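Local coordinates for protein uricase (Arthrobacter globiformis, PDB 2YZC) that catalyses the oxidation of uric acid by molecular oxygen to 5-hydroxyisourate, which is further processed to (S)-allantoin, at residues 66-69 and 70-73; 218-221 and 222-226; 262-265 and 266-270. One frame throughout, in Å; residues are numbered along the deposited sequence.

Contact 1. Residues 66-69 and 70-73; sequences ATDT and QKNT. With 1AL (allantoate ion), chain L.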
# COMPACT_ATOMS: atom_id res chain seq x y z
N ALA A 66 28.83 -5.58 -9.88
CA ALA A 66 27.70 -6.17 -9.18
C ALA A 66 26.82 -5.17 -8.45
O ALA A 66 27.31 -4.21 -7.86
CB ALA A 66 28.20 -7.23 -8.20
N THR A 67 25.50 -5.38 -8.49
CA THR A 67 24.61 -4.48 -7.79
C THR A 67 24.95 -4.62 -6.30
O THR A 67 24.85 -3.66 -5.55
CB THR A 67 23.11 -4.81 -8.05
OG1 THR A 67 22.76 -6.07 -7.47
CG2 THR A 67 22.84 -4.87 -9.57
N ASP A 68 25.37 -5.82 -5.89
CA ASP A 68 25.73 -6.04 -4.49
C ASP A 68 26.90 -5.13 -4.11
O ASP A 68 26.96 -4.62 -2.99
CB ASP A 68 26.13 -7.50 -4.25
CG ASP A 68 26.40 -7.80 -2.77
OD1 ASP A 68 25.43 -7.98 -2.01
OD2 ASP A 68 27.58 -7.85 -2.37
N THR A 69 27.82 -4.94 -5.05
CA THR A 69 28.98 -4.08 -4.81
C THR A 69 28.55 -2.63 -4.69
O THR A 69 29.08 -1.87 -3.87
CB THR A 69 30.00 -4.20 -5.95
OG1 THR A 69 30.49 -5.54 -6.01
CG2 THR A 69 31.17 -3.24 -5.72
N GLN A 70 27.58 -2.24 -5.51
CA GLN A 70 27.07 -0.88 -5.47
C GLN A 70 26.46 -0.64 -4.09
O GLN A 70 26.65 0.42 -3.50
CB GLN A 70 26.03 -0.66 -6.57
CG GLN A 70 26.65 -0.70 -7.97
CD GLN A 70 25.65 -0.50 -9.09
OE1 GLN A 70 24.87 0.45 -9.07
NE2 GLN A 70 25.68 -1.39 -10.08
N LYS A 71 25.74 -1.63 -3.59
CA LYS A 71 25.12 -1.52 -2.27
C LYS A 71 26.20 -1.35 -1.19
O LYS A 71 26.06 -0.51 -0.30
CB LYS A 71 24.29 -2.76 -1.96
CG LYS A 71 23.73 -2.78 -0.55
CD LYS A 71 23.26 -4.17 -0.14
CE LYS A 71 24.43 -5.14 -0.03
NZ LYS A 71 23.99 -6.48 0.46
N ASN A 72 27.25 -2.16 -1.26
CA ASN A 72 28.33 -2.07 -0.27
C ASN A 72 28.98 -0.69 -0.29
O ASN A 72 29.34 -0.15 0.75
CB ASN A 72 29.41 -3.12 -0.55
CG ASN A 72 28.94 -4.54 -0.28
OD1 ASN A 72 28.01 -4.76 0.50
ND2 ASN A 72 29.60 -5.51 -0.90
N THR A 73 29.14 -0.13 -1.49
CA THR A 73 29.77 1.17 -1.64
C THR A 73 28.97 2.26 -0.93
O THR A 73 29.55 3.18 -0.35
CB THR A 73 29.95 1.51 -3.13
OG1 THR A 73 30.67 0.45 -3.77
CG2 THR A 73 30.74 2.80 -3.28
C1 1AL L . 22.48 -9.61 -12.16
O2 1AL L . 22.31 -10.47 -13.05
N3 1AL L . 22.94 -8.36 -12.43
N4 1AL L . 22.15 -10.05 -10.88
C5 1AL L . 21.17 -8.14 -9.33
O6 1AL L . 20.71 -7.42 -10.23
O7 1AL L . 21.02 -7.97 -8.11
C8 1AL L . 22.27 -9.15 -9.74
C9 1AL L . 24.34 -8.49 -8.59
O10 1AL L . 24.73 -8.35 -7.41
N11 1AL L . 24.78 -7.70 -9.62
N12 1AL L . 23.45 -9.45 -8.94
O HOH W 1 26.90 -7.35 0.37
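Asp68 and Lys71 form a salt bridge one helical turn apart, at the start of helix 67-78. From CB, which packs 3.6 Å from O10 of the allantoate, the Asp68 side chain leaves with CG anti to the backbone N (chi1 -175°), and this turns the carboxylate along the helix toward the next turn. There OD1 takes NZ of Lys71 at 3.2 Å, the ammonium standing above the carboxylate plane, while OD2 lies 3.4 Å from ND2 of Asn72, whose amide plane is nearly perpendicular to the carboxylate. A water accepts from Lys71 NZ and lies between Asp68 and Asn72; ND2 of Asn72 is bonded to Tyr171 and Thr173 of the second subunit. A leucine in place of Asp68 would probably leave the Lys71 ammonium without its charged mate. Thr73 suits a helix interior because its hydroxyl can bond back to Thr69 O (2.8 Å), on the opposite face of that carbonyl from Thr73 N. At the ligand, Thr67 OG1 meets O7 at 2.7 Å and also bonds Lys22, and Asp68 N gives its hydrogen to O10 at 3.0 Å. Ala66 is the N-cap, and Asp68 N at the helix start, with the Thr67 hydroxyl, binds the ligand in the uricase active site between subunits.

Contact 2. Residues 218-221 and 222-226; sequences HSLA and LQQTM. With 1AL (allantoate ion), chain I.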
# COMPACT_ATOMS: atom_id res chain seq x y z
N HIS A 218 -5.45 33.51 -4.08
CA HIS A 218 -6.88 33.29 -4.15
C HIS A 218 -7.03 32.53 -5.46
O HIS A 218 -6.92 33.10 -6.54
CB HIS A 218 -7.66 34.60 -4.24
CG HIS A 218 -9.14 34.40 -4.30
ND1 HIS A 218 -9.87 33.96 -3.22
CD2 HIS A 218 -10.01 34.50 -5.33
CE1 HIS A 218 -11.13 33.81 -3.58
NE2 HIS A 218 -11.24 34.13 -4.85
N SER A 219 -7.29 31.23 -5.35
CA SER A 219 -7.37 30.35 -6.50
C SER A 219 -8.63 30.39 -7.36
O SER A 219 -9.74 30.17 -6.86
CB SER A 219 -7.13 28.91 -6.04
OG SER A 219 -7.04 28.02 -7.14
N LEU A 220 -8.44 30.66 -8.65
CA LEU A 220 -9.54 30.69 -9.61
C LEU A 220 -9.44 29.40 -10.42
O LEU A 220 -10.30 29.08 -11.23
CB LEU A 220 -9.42 31.90 -10.54
CG LEU A 220 -9.51 33.28 -9.88
CD1 LEU A 220 -9.40 34.36 -10.95
CD2 LEU A 220 -10.83 33.40 -9.14
N ALA A 221 -8.36 28.66 -10.18
CA ALA A 221 -8.10 27.39 -10.86
C ALA A 221 -6.86 26.75 -10.23
O ALA A 221 -5.95 27.46 -9.78
CB ALA A 221 -7.87 27.62 -12.34
N LEU A 222 -6.81 25.43 -10.20
CA LEU A 222 -5.65 24.74 -9.64
C LEU A 222 -4.44 25.10 -10.50
O LEU A 222 -3.32 25.21 -9.99
CB LEU A 222 -5.85 23.23 -9.65
CG LEU A 222 -5.33 22.45 -8.43
CD1 LEU A 222 -5.17 20.99 -8.82
CD2 LEU A 222 -4.01 23.02 -7.94
N GLN A 223 -4.66 25.28 -11.80
CA GLN A 223 -3.58 25.64 -12.73
C GLN A 223 -2.93 26.98 -12.33
O GLN A 223 -1.72 27.14 -12.45
CB GLN A 223 -4.11 25.74 -14.17
CG GLN A 223 -4.48 24.40 -14.83
CD GLN A 223 -5.93 23.99 -14.56
OE1 GLN A 223 -6.50 24.30 -13.52
NE2 GLN A 223 -6.52 23.26 -15.51
N GLN A 224 -3.75 27.92 -11.87
CA GLN A 224 -3.25 29.24 -11.47
C GLN A 224 -2.45 29.13 -10.18
O GLN A 224 -1.39 29.75 -10.03
CB GLN A 224 -4.42 30.21 -11.27
CG GLN A 224 -4.01 31.63 -10.92
CD GLN A 224 -5.16 32.46 -10.36
OE1 GLN A 224 -5.10 33.69 -10.31
NE2 GLN A 224 -6.21 31.78 -9.90
N THR A 225 -2.98 28.36 -9.23
CA THR A 225 -2.31 28.17 -7.96
C THR A 225 -0.94 27.52 -8.21
O THR A 225 0.05 27.89 -7.59
CB THR A 225 -3.15 27.26 -7.03
OG1 THR A 225 -4.33 27.96 -6.64
CG2 THR A 225 -2.34 26.85 -5.78
N MET A 226 -0.90 26.57 -9.14
CA MET A 226 0.35 25.89 -9.46
C MET A 226 1.34 26.83 -10.14
O MET A 226 2.54 26.79 -9.86
CB MET A 226 0.08 24.68 -10.35
CG MET A 226 1.33 23.92 -10.76
SD MET A 226 0.95 22.43 -11.70
CE MET A 226 0.11 23.17 -13.13
C1 1AL I . -9.56 22.99 -11.84
O2 1AL I . -8.89 23.90 -11.33
N3 1AL I . -9.37 22.56 -13.12
N4 1AL I . -10.51 22.43 -10.99
C5 1AL I . -9.87 19.84 -11.08
O6 1AL I . -8.66 20.13 -10.97
O7 1AL I . -10.35 18.70 -10.98
C8 1AL I . -10.88 21.02 -11.10
C9 1AL I . -12.64 20.22 -12.61
O10 1AL I . -13.55 19.36 -12.62
N11 1AL I . -11.94 20.58 -13.73
N12 1AL I . -12.28 20.87 -11.48
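Thr225 N bonds to Ala221 O at 3.2 Å with a nearly straight N-H (165°), closing the first turn of helix 222-236, while Gln224 N reaches the same oxygen only weakly. On the ligand side, Leu222 N points almost straight (176°) at O2 of the allantoate, 2.8 Å away. Beside the turn the hydroxyls of Ser219 and Thr225 meet at 2.8 Å. A weak alternative acceptor, Ala221 O at 2.9 Å, is also within reach of the Ser219 OG proton, and which one it serves is not settled; small hydroxyl residues suit this buried place, where the loop folds back on the helix. Gln223 bends at chi2 (88°), which carries its amide back to the ligand, and OE1 accepts a weak bond from N3 at 3.4 Å. Ala221, the N-cap residue, has a methyl small enough to sit 3.8 Å from Gln223 OE1 beside the ligand. Further out, the extended Gln224 side chain brings its amide end against Leu220, the two crossing obliquely, and CB of Gln224 rests 3.5 Å from Ala221 O. Leu222 packs on Leu247 and Ile279 of the sheet, and Leu220 faces Gly59 of the second subunit. The arrangement is a helix N-terminus whose first N-H binds the ligand, in the pocket that uricase completes with Thr67 and Asp68 of the second subunit.

Contact 3. Residues 262-265 and 266-270; sequences QDNP and NEVFY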
# COMPACT_ATOMS: atom_id res chain seq x y z
N GLN A 262 -31.86 19.87 5.95
CA GLN A 262 -30.80 20.72 6.49
C GLN A 262 -30.03 21.42 5.37
O GLN A 262 -30.01 20.95 4.24
CB GLN A 262 -29.77 19.89 7.26
CG GLN A 262 -30.31 18.81 8.20
CD GLN A 262 -29.20 17.86 8.67
OE1 GLN A 262 -28.55 18.09 9.68
NE2 GLN A 262 -28.98 16.80 7.90
N ASP A 263 -29.40 22.53 5.70
CA ASP A 263 -28.57 23.22 4.73
C ASP A 263 -27.16 22.71 5.04
O ASP A 263 -26.98 21.90 5.95
CB ASP A 263 -28.63 24.74 4.92
CG ASP A 263 -28.12 25.19 6.28
OD1 ASP A 263 -27.88 26.40 6.44
OD2 ASP A 263 -27.99 24.34 7.19
N ASN A 264 -26.18 23.15 4.27
CA ASN A 264 -24.80 22.74 4.49
C ASN A 264 -23.97 23.91 3.99
O ASN A 264 -23.51 23.92 2.85
CB ASN A 264 -24.47 21.48 3.68
CG ASN A 264 -23.05 20.97 3.95
OD1 ASN A 264 -22.29 21.58 4.70
ND2 ASN A 264 -22.69 19.86 3.32
N PRO A 265 -23.76 24.91 4.86
CA PRO A 265 -22.99 26.11 4.52
C PRO A 265 -21.49 25.87 4.43
O PRO A 265 -20.71 26.42 5.20
CB PRO A 265 -23.35 27.07 5.64
CG PRO A 265 -23.43 26.15 6.81
CD PRO A 265 -24.20 24.96 6.26
N ASN A 266 -21.09 25.03 3.47
CA ASN A 266 -19.67 24.73 3.25
C ASN A 266 -19.01 24.13 4.50
O ASN A 266 -17.86 24.46 4.82
CB ASN A 266 -18.94 26.01 2.83
CG ASN A 266 -19.61 26.71 1.66
OD1 ASN A 266 -19.68 26.17 0.56
ND2 ASN A 266 -20.12 27.91 1.90
N GLU A 267 -19.73 23.25 5.19
CA GLU A 267 -19.20 22.63 6.41
C GLU A 267 -18.96 21.12 6.40
O GLU A 267 -17.97 20.65 6.96
CB GLU A 267 -20.11 22.97 7.59
CG GLU A 267 -19.90 24.36 8.15
CD GLU A 267 -20.90 24.72 9.24
OE1 GLU A 267 -21.27 23.82 10.02
OE2 GLU A 267 -21.29 25.90 9.32
N VAL A 268 -19.86 20.36 5.78
CA VAL A 268 -19.76 18.90 5.75
C VAL A 268 -19.35 18.36 4.38
O VAL A 268 -20.09 18.52 3.41
CB VAL A 268 -21.11 18.25 6.14
CG1 VAL A 268 -20.98 16.74 6.12
CG2 VAL A 268 -21.54 18.74 7.51
N PHE A 269 -18.20 17.69 4.33
CA PHE A 269 -17.71 17.15 3.06
C PHE A 269 -17.38 15.66 3.03
O PHE A 269 -17.05 15.06 4.05
CB PHE A 269 -16.44 17.91 2.62
CG PHE A 269 -16.60 19.40 2.57
CD1 PHE A 269 -16.60 20.16 3.74
CD2 PHE A 269 -16.74 20.05 1.35
CE1 PHE A 269 -16.73 21.55 3.69
CE2 PHE A 269 -16.87 21.44 1.29
CZ PHE A 269 -16.87 22.19 2.46
N TYR A 270 -17.46 15.09 1.84
CA TYR A 270 -17.12 13.70 1.60
C TYR A 270 -15.78 13.77 0.85
O TYR A 270 -15.71 14.34 -0.23
CB TYR A 270 -18.19 13.04 0.72
CG TYR A 270 -17.73 11.83 -0.07
CD1 TYR A 270 -18.01 11.72 -1.44
CD2 TYR A 270 -17.02 10.79 0.54
CE1 TYR A 270 -17.61 10.61 -2.18
CE2 TYR A 270 -16.61 9.67 -0.19
CZ TYR A 270 -16.91 9.59 -1.55
OH TYR A 270 -16.51 8.49 -2.27
O HOH W 2 -20.62 28.32 7.75
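Asn264 lays its amide across the side chain of Val268 at about a right angle and pairs with both the N-H and the C=O of that residue. With CG anti to the backbone N (chi1 -177°), the amide turns to the start of strand 268-271. OD1 receives Val268 N at 2.9 Å in the carbonyl plane, on a lone pair, and Glu267 N at 3.1 Å from a tilted position. ND2 gives a hydrogen to Val268 O at 2.9 Å, with that oxygen lying in the amide plane; it also bonds Val255 O of the neighbouring strand region. Asparagine suits the place because a single flat group offers both an acceptor and a donor, and so matches the N-H and C=O of one residue. Pro265 is the centre of an inverse gamma turn, in which Asn266 N reaches Asn264 O at 2.7 Å from above the carbonyl plane. The proline ring and the Glu267 side chain run obliquely to each other, CG of Pro265 coming 3.3 Å from Glu267 OE2. A water donates to both Pro265 O and Glu267 OE2, while OE1 of Glu267 forms a salt bridge with Lys29 of the third subunit. The chemistry is thus mainly polar: a backbone bond closes the turn, and the Asn264 amide holds Glu267 N and both polar backbone atoms of Val268, where the strand that pairs, antiparallel, with one of the third subunit begins; the charged Glu267 is turned to that same interface.

Contacts 1 and 2 are buried and contact 3 lies at the surface. The first two are both starts of helices, and both use a backbone N-H of a first turn to hold allantoate; yet within one chain their centres are about 45 Å apart, on opposite sides of the chain's centre. Each therefore serves a different pocket, completed by the second subunit. Contact 1 adds a charged pair and a hydroxyl, contact 2 hydroxyls and aliphatic packing. Contact 3, whose nearest atoms are about 12 Å from those of contact 2, holds a turn and a strand instead, with side-chain amide bonds to backbone and an interface with the third subunit.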